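Local coordinates for malate dehydrogenase (Pyrococcus horikoshii, PDB 1V9N), which catalyses the NAD-dependent interconversion of (S)-malate and oxaloacetate and works as a homodimer of the LDH2/MDH2 oxidoreductase family, at the interface of chains A and B. Numbering follows the deposited sequence. Chains: chain A/B, Malate dehydrogenase.

Contact 1: the interface of chains A and B. Residues chain A 157-162, 164, 246; chain B 306-307, 310-313, 319-320.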
# COMPACT_ATOMS: atom_id res chain seq x y z
N PRO A 157 4.79 1.54 17.00
CA PRO A 157 5.70 1.93 15.92
C PRO A 157 7.04 1.21 16.10
O PRO A 157 7.40 0.82 17.22
CB PRO A 157 5.81 3.44 16.10
CG PRO A 157 5.67 3.61 17.58
CD PRO A 157 4.53 2.67 17.90
N THR A 158 7.77 1.05 15.00
CA THR A 158 9.06 0.39 15.03
C THR A 158 10.02 1.08 15.98
O THR A 158 10.37 2.25 15.79
CB THR A 158 9.68 0.33 13.62
OG1 THR A 158 8.78 -0.34 12.74
CG2 THR A 158 11.01 -0.41 13.65
N GLY A 159 10.43 0.36 17.02
CA GLY A 159 11.34 0.92 18.00
C GLY A 159 10.63 1.38 19.25
O GLY A 159 11.26 1.90 20.18
N GLY A 160 9.32 1.19 19.29
CA GLY A 160 8.53 1.61 20.44
C GLY A 160 7.73 0.47 21.04
O GLY A 160 7.78 -0.65 20.55
N ILE A 161 6.98 0.77 22.10
CA ILE A 161 6.19 -0.25 22.78
C ILE A 161 4.75 0.16 23.07
O ILE A 161 3.96 -0.66 23.54
CB ILE A 161 6.86 -0.66 24.11
CG1 ILE A 161 6.98 0.54 25.04
CG2 ILE A 161 8.25 -1.23 23.83
CD1 ILE A 161 7.69 0.23 26.36
N GLU A 162 4.40 1.41 22.80
CA GLU A 162 3.04 1.90 23.05
C GLU A 162 2.09 1.59 21.90
O GLU A 162 2.50 1.50 20.75
CB GLU A 162 3.03 3.41 23.22
CG GLU A 162 3.65 3.95 24.47
CD GLU A 162 3.41 5.44 24.59
OE1 GLU A 162 2.22 5.85 24.61
OE2 GLU A 162 4.38 6.21 24.66
N ILE A 164 0.00 2.92 19.50
CA ILE A 164 -0.22 4.25 18.95
C ILE A 164 -0.79 4.26 17.54
O ILE A 164 -1.53 5.17 17.18
CB ILE A 164 1.07 5.10 19.01
CG1 ILE A 164 1.21 5.69 20.42
CG2 ILE A 164 1.05 6.20 17.96
CD1 ILE A 164 2.27 6.75 20.54
N TYR A 246 4.87 -0.51 9.36
CA TYR A 246 4.68 0.70 10.15
C TYR A 246 4.42 1.89 9.22
O TYR A 246 3.58 2.74 9.51
CB TYR A 246 5.92 0.88 11.05
CG TYR A 246 6.26 2.26 11.59
CD1 TYR A 246 5.28 3.18 11.97
CD2 TYR A 246 7.60 2.62 11.78
CE1 TYR A 246 5.63 4.41 12.53
CE2 TYR A 246 7.95 3.83 12.34
CZ TYR A 246 6.98 4.73 12.71
OH TYR A 246 7.37 5.94 13.26
N GLU B 306 4.52 13.17 18.15
CA GLU B 306 3.94 12.30 19.16
C GLU B 306 4.35 10.84 18.97
O GLU B 306 4.49 10.10 19.94
CB GLU B 306 2.42 12.43 19.16
CG GLU B 306 1.96 13.76 19.73
CD GLU B 306 0.45 13.89 19.75
OE1 GLU B 306 -0.21 12.94 20.21
OE2 GLU B 306 -0.06 14.95 19.31
N ILE B 307 4.56 10.43 17.72
CA ILE B 307 4.98 9.05 17.47
C ILE B 307 6.43 8.88 17.93
O ILE B 307 6.77 7.92 18.61
CB ILE B 307 4.89 8.69 15.97
CG1 ILE B 307 3.43 8.67 15.51
CG2 ILE B 307 5.54 7.33 15.72
CD1 ILE B 307 3.26 8.31 14.04
N SER B 310 6.90 8.75 21.64
CA SER B 310 6.24 7.66 22.36
C SER B 310 7.27 6.77 23.05
O SER B 310 8.44 6.75 22.68
CB SER B 310 5.37 6.83 21.40
OG SER B 310 6.14 6.07 20.49
N ARG B 311 6.82 6.03 24.06
CA ARG B 311 7.68 5.15 24.85
C ARG B 311 8.61 4.27 24.02
O ARG B 311 8.16 3.34 23.34
CB ARG B 311 6.81 4.28 25.74
CG ARG B 311 7.49 3.73 26.98
CD ARG B 311 6.45 3.04 27.83
NE ARG B 311 5.28 3.90 28.00
CZ ARG B 311 4.03 3.45 28.13
NH1 ARG B 311 3.78 2.15 28.12
NH2 ARG B 311 3.03 4.32 28.26
N LYS B 312 9.91 4.56 24.09
CA LYS B 312 10.92 3.80 23.36
C LYS B 312 11.15 2.41 23.96
O LYS B 312 11.08 2.23 25.18
CB LYS B 312 12.26 4.55 23.35
CG LYS B 312 12.67 5.10 22.00
CD LYS B 312 12.59 6.61 21.96
CE LYS B 312 11.17 7.10 22.15
NZ LYS B 312 11.08 8.58 22.22
N HIS B 313 11.44 1.44 23.11
CA HIS B 313 11.71 0.07 23.54
C HIS B 313 13.10 0.06 24.17
O HIS B 313 14.00 0.77 23.70
CB HIS B 313 11.65 -0.87 22.33
CG HIS B 313 11.88 -2.31 22.67
ND1 HIS B 313 13.11 -2.80 23.06
CD2 HIS B 313 11.03 -3.37 22.68
CE1 HIS B 313 13.01 -4.10 23.28
NE2 HIS B 313 11.76 -4.47 23.06
N ILE B 319 12.88 6.29 17.83
CA ILE B 319 11.78 5.91 16.95
C ILE B 319 11.91 6.90 15.80
O ILE B 319 11.85 8.11 16.00
CB ILE B 319 10.41 6.11 17.63
CG1 ILE B 319 10.25 5.09 18.77
CG2 ILE B 319 9.29 5.94 16.61
CD1 ILE B 319 8.99 5.27 19.60
N TRP B 320 12.16 6.38 14.60
CA TRP B 320 12.32 7.23 13.43
C TRP B 320 10.99 7.39 12.68
O TRP B 320 10.06 6.61 12.89
CB TRP B 320 13.32 6.64 12.44
CG TRP B 320 14.70 6.40 12.97
CD1 TRP B 320 15.15 5.29 13.62
CD2 TRP B 320 15.82 7.29 12.86
NE1 TRP B 320 16.49 5.44 13.93
CE2 TRP B 320 16.92 6.65 13.47
CE3 TRP B 320 16.00 8.57 12.31
CZ2 TRP B 320 18.19 7.25 13.54
CZ3 TRP B 320 17.26 9.16 12.38
CH2 TRP B 320 18.33 8.50 13.00
O HOH W 1 5.84 3.45 21.23
O HOH W 2 11.61 3.57 14.06
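Loop 157-164 of chain A, joined by A:Tyr246 from helix 242-258, meets the end of helix 293-308 of chain B and the loop segments 310-313 and 319-320 that follow it. In this homodimer of the LDH2/MDH2 family the backbones dock as a short antiparallel beta bridge, A:Gly160 against B:Lys312. The amide of B:His313 sits above the carbonyl plane of A:Gly159, N to O 3.0 Å, while A:Ile161 N approaches B:Arg311 O nearly along the C=O axis at 3.1 Å.

Beside the bridge, A:Glu162 extends beyond CG and offers the anti lone pair of its carboxylate oxygen OE2 to the backbone N of B:Arg311, an almost straight bond of 2.5 Å (178° at H). The side chains of A:Glu162 and B:Arg311 cross at about a right angle, with A:Glu162 CG over the centre of the guanidinium and carboxylate and guanidinium planes only 8° apart. The two groups are stacked without a salt bridge, OE1 of A:Glu162 lying 4.0 Å from NH2 of B:Arg311; if both are charged, attraction probably adds to the stack. A:Ile161 holds CG1 in the crowded position between backbone N and carbonyl carbon (chi1 61°), which sends CD1 against CD and CG of the arginine and CG2 to CB and CD2 of B:His313.

Farther along, A:Tyr246 gives its phenol OH to B:Trp320 O at 2.8 Å, in the carbonyl plane and at the ring's edge; A:Pro157 CB and A:Thr158 N of the same chain lie over one ring face, toward its rim. The hydroxyl also meets B:Ile307 CG2 tip to tip. Buttressed by its bond to B:Ile307 O (2.7 Å), B:Ser310 OG holds a water that also reaches A:Glu162 N and B:Arg311 O.

Contact 2: the interface of chains A and B. Residues chain A 183, 185-186, 188-189, 233, 248, 322; chain B 233-234, 241, 243-244, 247-248.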
# COMPACT_ATOMS: atom_id res chain seq x y z
N LEU A 183 -7.77 -7.88 -2.60
CA LEU A 183 -6.77 -7.82 -1.55
C LEU A 183 -7.47 -7.03 -0.44
O LEU A 183 -8.09 -6.00 -0.71
CB LEU A 183 -5.53 -7.05 -2.02
CG LEU A 183 -4.49 -6.69 -0.95
CD1 LEU A 183 -3.93 -7.97 -0.32
CD2 LEU A 183 -3.36 -5.88 -1.59
N MSE A 185 -6.33 -6.40 3.58
CA MSE A 185 -5.40 -6.71 4.66
C MSE A 185 -5.14 -5.60 5.67
O MSE A 185 -5.08 -4.42 5.31
CB MSE A 185 -4.06 -7.08 4.04
CG MSE A 185 -3.61 -6.00 3.05
SE MSE A 185 -1.78 -6.03 2.44
CE MSE A 185 -0.99 -4.96 3.85
N ALA A 186 -4.95 -5.98 6.93
CA ALA A 186 -4.61 -5.01 7.95
C ALA A 186 -3.11 -4.78 7.72
O ALA A 186 -2.42 -5.68 7.24
CB ALA A 186 -4.84 -5.58 9.33
N SER A 188 -1.02 -4.48 9.97
CA SER A 188 -0.36 -5.07 11.13
C SER A 188 -0.29 -6.55 10.76
O SER A 188 -0.97 -6.98 9.83
CB SER A 188 -1.20 -4.88 12.39
OG SER A 188 -2.50 -5.42 12.23
N VAL A 189 0.54 -7.33 11.46
CA VAL A 189 0.62 -8.75 11.12
C VAL A 189 -0.79 -9.34 11.15
O VAL A 189 -1.18 -10.08 10.25
CB VAL A 189 1.53 -9.54 12.10
CG1 VAL A 189 1.61 -11.00 11.66
CG2 VAL A 189 2.92 -8.92 12.14
N LEU A 233 3.19 -5.22 10.09
CA LEU A 233 3.63 -6.17 9.08
C LEU A 233 5.14 -6.06 8.95
O LEU A 233 5.69 -4.96 8.87
CB LEU A 233 2.96 -5.87 7.74
CG LEU A 233 3.34 -6.78 6.56
CD1 LEU A 233 3.00 -8.23 6.90
CD2 LEU A 233 2.60 -6.34 5.30
N LEU A 248 3.19 1.72 6.11
CA LEU A 248 1.91 1.49 5.46
C LEU A 248 0.77 1.96 6.37
O LEU A 248 -0.23 2.50 5.90
CB LEU A 248 1.74 0.01 5.13
CG LEU A 248 2.66 -0.56 4.04
CD1 LEU A 248 2.61 -2.08 4.05
CD2 LEU A 248 2.24 -0.02 2.68
N HIS A 322 -5.34 -13.43 -4.15
CA HIS A 322 -6.07 -12.70 -3.12
C HIS A 322 -7.57 -12.60 -3.36
O HIS A 322 -8.02 -12.16 -4.42
CB HIS A 322 -5.44 -11.33 -2.93
CG HIS A 322 -3.98 -11.42 -2.60
ND1 HIS A 322 -3.04 -11.80 -3.53
CD2 HIS A 322 -3.32 -11.29 -1.43
CE1 HIS A 322 -1.86 -11.90 -2.94
NE2 HIS A 322 -2.00 -11.59 -1.67
N LEU B 233 7.28 -9.16 1.55
CA LEU B 233 7.15 -8.62 2.89
C LEU B 233 6.23 -9.54 3.68
O LEU B 233 5.17 -9.94 3.19
CB LEU B 233 6.56 -7.20 2.85
CG LEU B 233 6.34 -6.51 4.20
CD1 LEU B 233 7.66 -6.41 4.95
CD2 LEU B 233 5.75 -5.12 3.98
N GLY B 234 6.62 -9.88 4.90
CA GLY B 234 5.80 -10.78 5.70
C GLY B 234 6.53 -12.09 5.88
O GLY B 234 6.32 -12.80 6.87
N GLY B 241 2.18 -13.12 7.69
CA GLY B 241 1.72 -12.16 6.70
C GLY B 241 2.40 -12.14 5.33
O GLY B 241 2.21 -11.19 4.57
N HIS B 243 1.68 -13.44 2.65
CA HIS B 243 0.69 -13.27 1.59
C HIS B 243 0.28 -11.81 1.40
O HIS B 243 -0.29 -11.45 0.37
CB HIS B 243 -0.55 -14.10 1.91
CG HIS B 243 -1.06 -13.89 3.29
ND1 HIS B 243 -0.35 -14.26 4.42
CD2 HIS B 243 -2.21 -13.34 3.75
CE1 HIS B 243 -1.04 -13.94 5.50
NE2 HIS B 243 -2.17 -13.38 5.12
N LYS B 244 0.57 -10.97 2.39
CA LYS B 244 0.25 -9.56 2.32
C LYS B 244 1.28 -8.84 1.45
O LYS B 244 0.92 -8.05 0.58
CB LYS B 244 0.21 -8.94 3.71
CG LYS B 244 -0.95 -9.44 4.55
CD LYS B 244 -0.97 -8.80 5.94
CE LYS B 244 -2.19 -9.28 6.71
NZ LYS B 244 -2.34 -8.58 8.02
N GLY B 247 0.44 -9.59 -1.90
CA GLY B 247 -0.69 -8.86 -2.43
C GLY B 247 -0.31 -7.44 -2.83
O GLY B 247 -0.74 -6.94 -3.86
N LEU B 248 0.51 -6.80 -2.00
CA LEU B 248 0.97 -5.44 -2.26
C LEU B 248 1.73 -5.40 -3.58
O LEU B 248 1.64 -4.43 -4.34
CB LEU B 248 1.87 -4.96 -1.12
CG LEU B 248 1.18 -4.72 0.23
CD1 LEU B 248 2.23 -4.57 1.33
CD2 LEU B 248 0.31 -3.47 0.15
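Polar contacts in this part of the LDH2/MDH2-family dimer interface are made by two side chains that seek main-chain carbonyls of the partner. B:Lys244, on helix 242-258, runs extended beyond CG past strand 181-185 of chain A and ends among three carbonyl oxygens. Its NZ donates a hydrogen bond to A:Ser188 O, 2.8 Å away and nearly along the C=O axis. It also donates to A:Ala186 O (3.0 Å) and A:Val189 O (2.9 Å), standing above both carbonyl planes. Three acceptors around one amine would probably stabilise its charged form. An alanine here would remove these three bonds and would probably leave the carbonyls poorly satisfied and this part of the interface looser.

From the other direction A:His322 NE2 donates to B:His243 O in the first turn of the same helix, 2.7 Å and 168° at H, with the oxygen in the imidazole plane. B:Gly247 CA lies over the face of that ring, 3.5 Å from its centroid, a CH-pi contact in which the backbone itself approaches the imidazole.

Apolar packing around the lysine stem comes from A:Leu233 CD2 and from A:Met185, a selenomethionine bent at chi3 (-88°), which sets SE against B:Lys244 CB and, at about a right angle, B:Leu248. Pairs of identical residues meet about the two-fold axis: A:Leu233 and B:Leu233 cross obliquely, CD2 to CD2 3.6 Å, and A:Leu248 and B:Leu248 meet tip to tip, CD1 to CD1 3.7 Å.

About 21 Å separates the centres of contact 1 and contact 2, both parts of one two-fold symmetric interface. Helix 242-258 ties them together: chain A's copy supplies residues to both contacts, while chain B's copy serves contact 2. Because symmetry repeats each patch with the chains exchanged, each copy of that helix takes part in both kinds of contact. Contact 2 includes the like-with-like leucine pairs about the axis, whereas contact 1 joins different segments and occurs twice, once on either side. Such a spread of attachment points would probably hold the subunits of the homodimer in a fixed mutual orientation.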